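Hydrogenase (NiFe) small subunit HydA (Allochromatium vinosum, PDB 3MYR) probably oxidises molecular hydrogen together with its large subunit, carrying the electrons along a chain of three iron-sulfur clusters. Local coordinates at residues Trp212-Thr224 with Trp256-Pro268. Residues are numbered along the deposited sequence; the frame is centred on the assembly and turned at random.
With SF4 (iron/sulfur cluster), chain J.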
# COMPACT_ATOMS: atom_id res chain seq x y z
N TRP A 212 -0.57 -30.78 -10.72
CA TRP A 212 0.28 -31.69 -9.95
C TRP A 212 0.93 -30.92 -8.82
O TRP A 212 0.94 -29.70 -8.82
CB TRP A 212 1.34 -32.36 -10.84
CG TRP A 212 0.72 -33.21 -11.96
CD1 TRP A 212 -0.63 -33.46 -12.17
CD2 TRP A 212 1.43 -33.93 -13.00
NE1 TRP A 212 -0.79 -34.29 -13.29
CE2 TRP A 212 0.45 -34.55 -13.83
CE3 TRP A 212 2.79 -34.05 -13.35
CZ2 TRP A 212 0.80 -35.30 -14.98
CZ3 TRP A 212 3.14 -34.78 -14.47
CH2 TRP A 212 2.14 -35.38 -15.29
N CYS A 213 1.51 -31.63 -7.88
CA CYS A 213 2.02 -31.05 -6.66
C CYS A 213 3.20 -30.12 -6.93
O CYS A 213 4.04 -30.40 -7.81
CB CYS A 213 2.39 -32.18 -5.70
SG CYS A 213 3.22 -31.65 -4.21
N LEU A 214 3.24 -29.03 -6.16
CA LEU A 214 4.35 -28.00 -6.16
C LEU A 214 5.54 -28.20 -5.19
O LEU A 214 6.41 -27.29 -5.06
CB LEU A 214 3.76 -26.62 -5.92
CG LEU A 214 2.61 -26.27 -6.90
CD1 LEU A 214 1.98 -24.90 -6.56
CD2 LEU A 214 3.14 -26.21 -8.42
N TYR A 215 5.59 -29.37 -4.58
CA TYR A 215 6.58 -29.69 -3.57
C TYR A 215 8.03 -29.45 -4.09
O TYR A 215 8.87 -28.84 -3.39
CB TYR A 215 6.45 -31.17 -3.14
CG TYR A 215 7.54 -31.56 -2.15
CD1 TYR A 215 8.70 -32.19 -2.56
CD2 TYR A 215 7.41 -31.24 -0.83
CE1 TYR A 215 9.70 -32.53 -1.64
CE2 TYR A 215 8.41 -31.55 0.07
CZ TYR A 215 9.53 -32.18 -0.35
OH TYR A 215 10.48 -32.46 0.61
N ARG A 216 8.30 -29.88 -5.34
CA ARG A 216 9.61 -29.73 -5.92
C ARG A 216 10.02 -28.30 -6.22
O ARG A 216 11.22 -28.01 -6.32
CB ARG A 216 9.76 -30.71 -7.12
CG ARG A 216 10.27 -31.95 -6.47
CD ARG A 216 9.84 -33.30 -6.75
NE ARG A 216 10.22 -33.68 -8.05
CZ ARG A 216 10.28 -34.94 -8.53
NH1 ARG A 216 10.24 -36.03 -7.74
NH2 ARG A 216 10.50 -35.10 -9.84
N LEU A 217 9.04 -27.41 -6.33
CA LEU A 217 9.30 -26.01 -6.44
C LEU A 217 9.34 -25.29 -5.09
O LEU A 217 9.33 -24.09 -5.07
CB LEU A 217 8.17 -25.35 -7.30
CG LEU A 217 8.19 -25.96 -8.73
CD1 LEU A 217 6.94 -25.60 -9.60
CD2 LEU A 217 9.52 -25.63 -9.47
N GLY A 218 9.39 -25.99 -3.96
CA GLY A 218 9.70 -25.28 -2.73
C GLY A 218 8.48 -25.18 -1.79
O GLY A 218 8.61 -24.63 -0.73
N CYS A 219 7.33 -25.77 -2.17
CA CYS A 219 6.09 -25.55 -1.38
C CYS A 219 6.33 -25.94 0.10
O CYS A 219 6.82 -27.04 0.36
CB CYS A 219 4.95 -26.41 -1.96
SG CYS A 219 3.35 -26.09 -1.13
N LYS A 220 5.92 -25.09 1.03
CA LYS A 220 6.08 -25.35 2.45
C LYS A 220 4.74 -25.71 3.06
O LYS A 220 4.59 -25.75 4.28
CB LYS A 220 6.70 -24.09 3.15
CG LYS A 220 8.11 -23.71 2.64
CD LYS A 220 9.05 -24.94 2.54
CE LYS A 220 10.47 -24.55 2.12
NZ LYS A 220 10.65 -23.71 0.87
N GLY A 221 3.74 -26.00 2.22
CA GLY A 221 2.50 -26.50 2.76
C GLY A 221 2.59 -27.58 3.84
O GLY A 221 1.73 -27.56 4.76
N PRO A 222 3.54 -28.56 3.71
CA PRO A 222 3.58 -29.61 4.74
C PRO A 222 3.77 -29.18 6.19
O PRO A 222 3.33 -29.91 7.06
CB PRO A 222 4.71 -30.56 4.30
CG PRO A 222 4.77 -30.36 2.70
CD PRO A 222 4.34 -28.90 2.49
N THR A 223 4.35 -27.99 6.45
CA THR A 223 4.65 -27.53 7.82
C THR A 223 3.92 -26.20 8.07
O THR A 223 4.19 -25.54 9.05
CB THR A 223 6.16 -27.28 8.05
OG1 THR A 223 6.65 -26.35 7.07
CG2 THR A 223 6.97 -28.65 7.99
N THR A 224 2.94 -25.86 7.23
CA THR A 224 2.22 -24.59 7.36
C THR A 224 0.77 -24.77 7.76
O THR A 224 0.02 -25.51 7.08
CB THR A 224 2.32 -23.79 6.03
OG1 THR A 224 3.74 -23.64 5.73
CG2 THR A 224 1.70 -22.39 6.22
N TRP A 256 10.43 -16.57 6.99
CA TRP A 256 11.38 -15.90 6.09
C TRP A 256 12.74 -16.54 6.13
O TRP A 256 13.51 -16.38 5.19
CB TRP A 256 11.59 -14.42 6.48
CG TRP A 256 10.28 -13.62 6.41
CD1 TRP A 256 9.56 -13.16 7.46
CD2 TRP A 256 9.64 -13.14 5.23
NE1 TRP A 256 8.42 -12.49 7.01
CE2 TRP A 256 8.48 -12.42 5.64
CE3 TRP A 256 9.93 -13.26 3.84
CZ2 TRP A 256 7.60 -11.80 4.72
CZ3 TRP A 256 9.06 -12.67 2.91
CH2 TRP A 256 7.86 -11.98 3.36
N ASP A 257 13.07 -17.20 7.23
CA ASP A 257 14.39 -17.76 7.39
C ASP A 257 14.38 -19.26 7.26
O ASP A 257 15.23 -19.91 7.85
CB ASP A 257 15.02 -17.29 8.73
CG ASP A 257 15.35 -15.76 8.71
OD1 ASP A 257 15.95 -15.34 7.69
OD2 ASP A 257 14.99 -14.97 9.66
N ALA A 258 13.44 -19.83 6.52
CA ALA A 258 13.40 -21.29 6.41
C ALA A 258 14.22 -21.84 5.22
O ALA A 258 13.88 -22.88 4.75
CB ALA A 258 11.92 -21.81 6.32
N GLY A 259 15.28 -21.21 4.76
CA GLY A 259 16.00 -21.73 3.58
C GLY A 259 15.35 -21.08 2.35
O GLY A 259 14.49 -20.28 2.48
N GLY A 260 15.69 -21.37 1.12
CA GLY A 260 14.93 -20.60 0.07
C GLY A 260 13.46 -21.01 -0.14
O GLY A 260 13.06 -22.15 0.07
N PHE A 261 12.64 -20.07 -0.58
CA PHE A 261 11.30 -20.40 -0.90
C PHE A 261 11.22 -21.45 -1.99
O PHE A 261 10.22 -22.17 -2.04
CB PHE A 261 10.54 -19.15 -1.36
CG PHE A 261 10.27 -18.17 -0.26
CD1 PHE A 261 10.50 -16.82 -0.43
CD2 PHE A 261 9.81 -18.64 0.98
CE1 PHE A 261 10.26 -15.90 0.62
CE2 PHE A 261 9.50 -17.75 2.04
CZ PHE A 261 9.69 -16.37 1.86
N TYR A 262 12.21 -21.50 -2.90
CA TYR A 262 12.05 -22.44 -4.00
C TYR A 262 12.82 -23.75 -3.79
O TYR A 262 13.00 -24.47 -4.73
CB TYR A 262 12.41 -21.78 -5.33
CG TYR A 262 11.48 -20.61 -5.61
CD1 TYR A 262 10.18 -20.84 -6.05
CD2 TYR A 262 11.90 -19.27 -5.41
CE1 TYR A 262 9.28 -19.76 -6.25
CE2 TYR A 262 10.99 -18.17 -5.61
CZ TYR A 262 9.71 -18.44 -6.03
OH TYR A 262 8.88 -17.41 -6.36
N GLU A 263 13.29 -23.99 -2.57
CA GLU A 263 14.01 -25.24 -2.26
C GLU A 263 13.11 -26.12 -1.41
O GLU A 263 12.65 -25.65 -0.39
CB GLU A 263 15.25 -24.98 -1.37
CG GLU A 263 16.16 -23.86 -1.78
CD GLU A 263 17.03 -24.23 -2.96
OE1 GLU A 263 16.81 -25.34 -3.53
OE2 GLU A 263 17.93 -23.43 -3.30
N PRO A 264 13.00 -27.40 -1.75
CA PRO A 264 12.30 -28.37 -0.90
C PRO A 264 13.02 -28.48 0.43
O PRO A 264 14.20 -28.15 0.52
CB PRO A 264 12.44 -29.69 -1.67
CG PRO A 264 12.72 -29.27 -3.08
CD PRO A 264 13.45 -27.96 -3.04
N VAL A 265 12.35 -28.89 1.49
CA VAL A 265 13.15 -29.13 2.71
C VAL A 265 14.02 -30.46 2.59
O VAL A 265 13.96 -31.13 1.54
CB VAL A 265 12.22 -29.11 3.93
CG1 VAL A 265 11.91 -30.54 4.34
CG2 VAL A 265 12.81 -28.30 5.02
N SER A 266 14.84 -30.84 3.59
CA SER A 266 15.52 -32.19 3.57
C SER A 266 14.73 -33.59 3.77
O SER A 266 15.40 -34.64 3.73
CB SER A 266 16.80 -32.16 4.46
OG SER A 266 17.86 -31.33 3.96
N VAL A 267 13.38 -33.60 3.97
CA VAL A 267 12.48 -34.83 4.20
C VAL A 267 10.97 -34.36 4.39
O VAL A 267 10.74 -33.14 4.33
CB VAL A 267 12.97 -35.90 5.37
CG1 VAL A 267 13.45 -37.32 4.77
CG2 VAL A 267 13.94 -35.31 6.49
N PRO A 268 9.97 -35.29 4.70
CA PRO A 268 8.48 -35.19 4.57
C PRO A 268 7.76 -34.01 3.84
O PRO A 268 6.56 -34.05 3.51
CB PRO A 268 7.98 -35.36 6.03
CG PRO A 268 9.04 -36.26 6.69
CD PRO A 268 10.23 -36.38 5.67
FE1 SF4 J . -0.29 -29.06 -1.92
FE2 SF4 J . 2.00 -30.35 -2.85
FE3 SF4 J . 2.18 -28.01 -1.44
FE4 SF4 J . 1.42 -30.33 -0.20
S1 SF4 J . 3.43 -29.86 -1.15
S2 SF4 J . 0.52 -28.29 0.12
S3 SF4 J . 0.16 -31.30 -1.85
S4 SF4 J . 1.20 -28.31 -3.50
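Gly-260 makes the first firm link: its carbonyl O takes a hydrogen bond from Lys-220 NZ at 3.0 Å, the donor tilted 17° from the carbonyl plane. The same oxygen also accepts a hydrogen bond from Glu-263 N, closing the type I turn 260-263. The lysine gets there by bending at chi2 (-47°) and chi4 (-53°), which curls the ammonium back over its own loop to a lone pair of Gly-218 O, 2.8 Å from NZ. At Phe-261 the carbonyl O lies 3.2 Å from Gly-218 CA in a CA-H...O contact; the two backbones run close here, with Gly-218 CA 3.9 Å from Tyr-262 CA. Tyr-262 comes next, its CA 3.4 Å from Leu-217 O, which also sits at the edge of the tyrosine ring. The phenol hydroxyl turns to His-245 and to Trp-54 of the large subunit. Glu-263 O supplies a third carbonyl to Lys-220 NZ, at 3.1 Å, so three backbone oxygens grip the ammonium and should stabilise its charge. Pro-264 packs obliquely on the Tyr-215 ring, CB 3.9 Å from CE1, while its CG rests near Arg-216 O. At the poorly ordered C-terminal end, Pro-268 O approaches Pro-222 CB. Tyr-215 and Pro-222 also border the [4Fe-4S] cluster bound by Cys-213 and Cys-219, and His-185 and Cys-188 complete its ligands: the His/Cys3 site typical of the distal cluster in [NiFe]-hydrogenase small subunits.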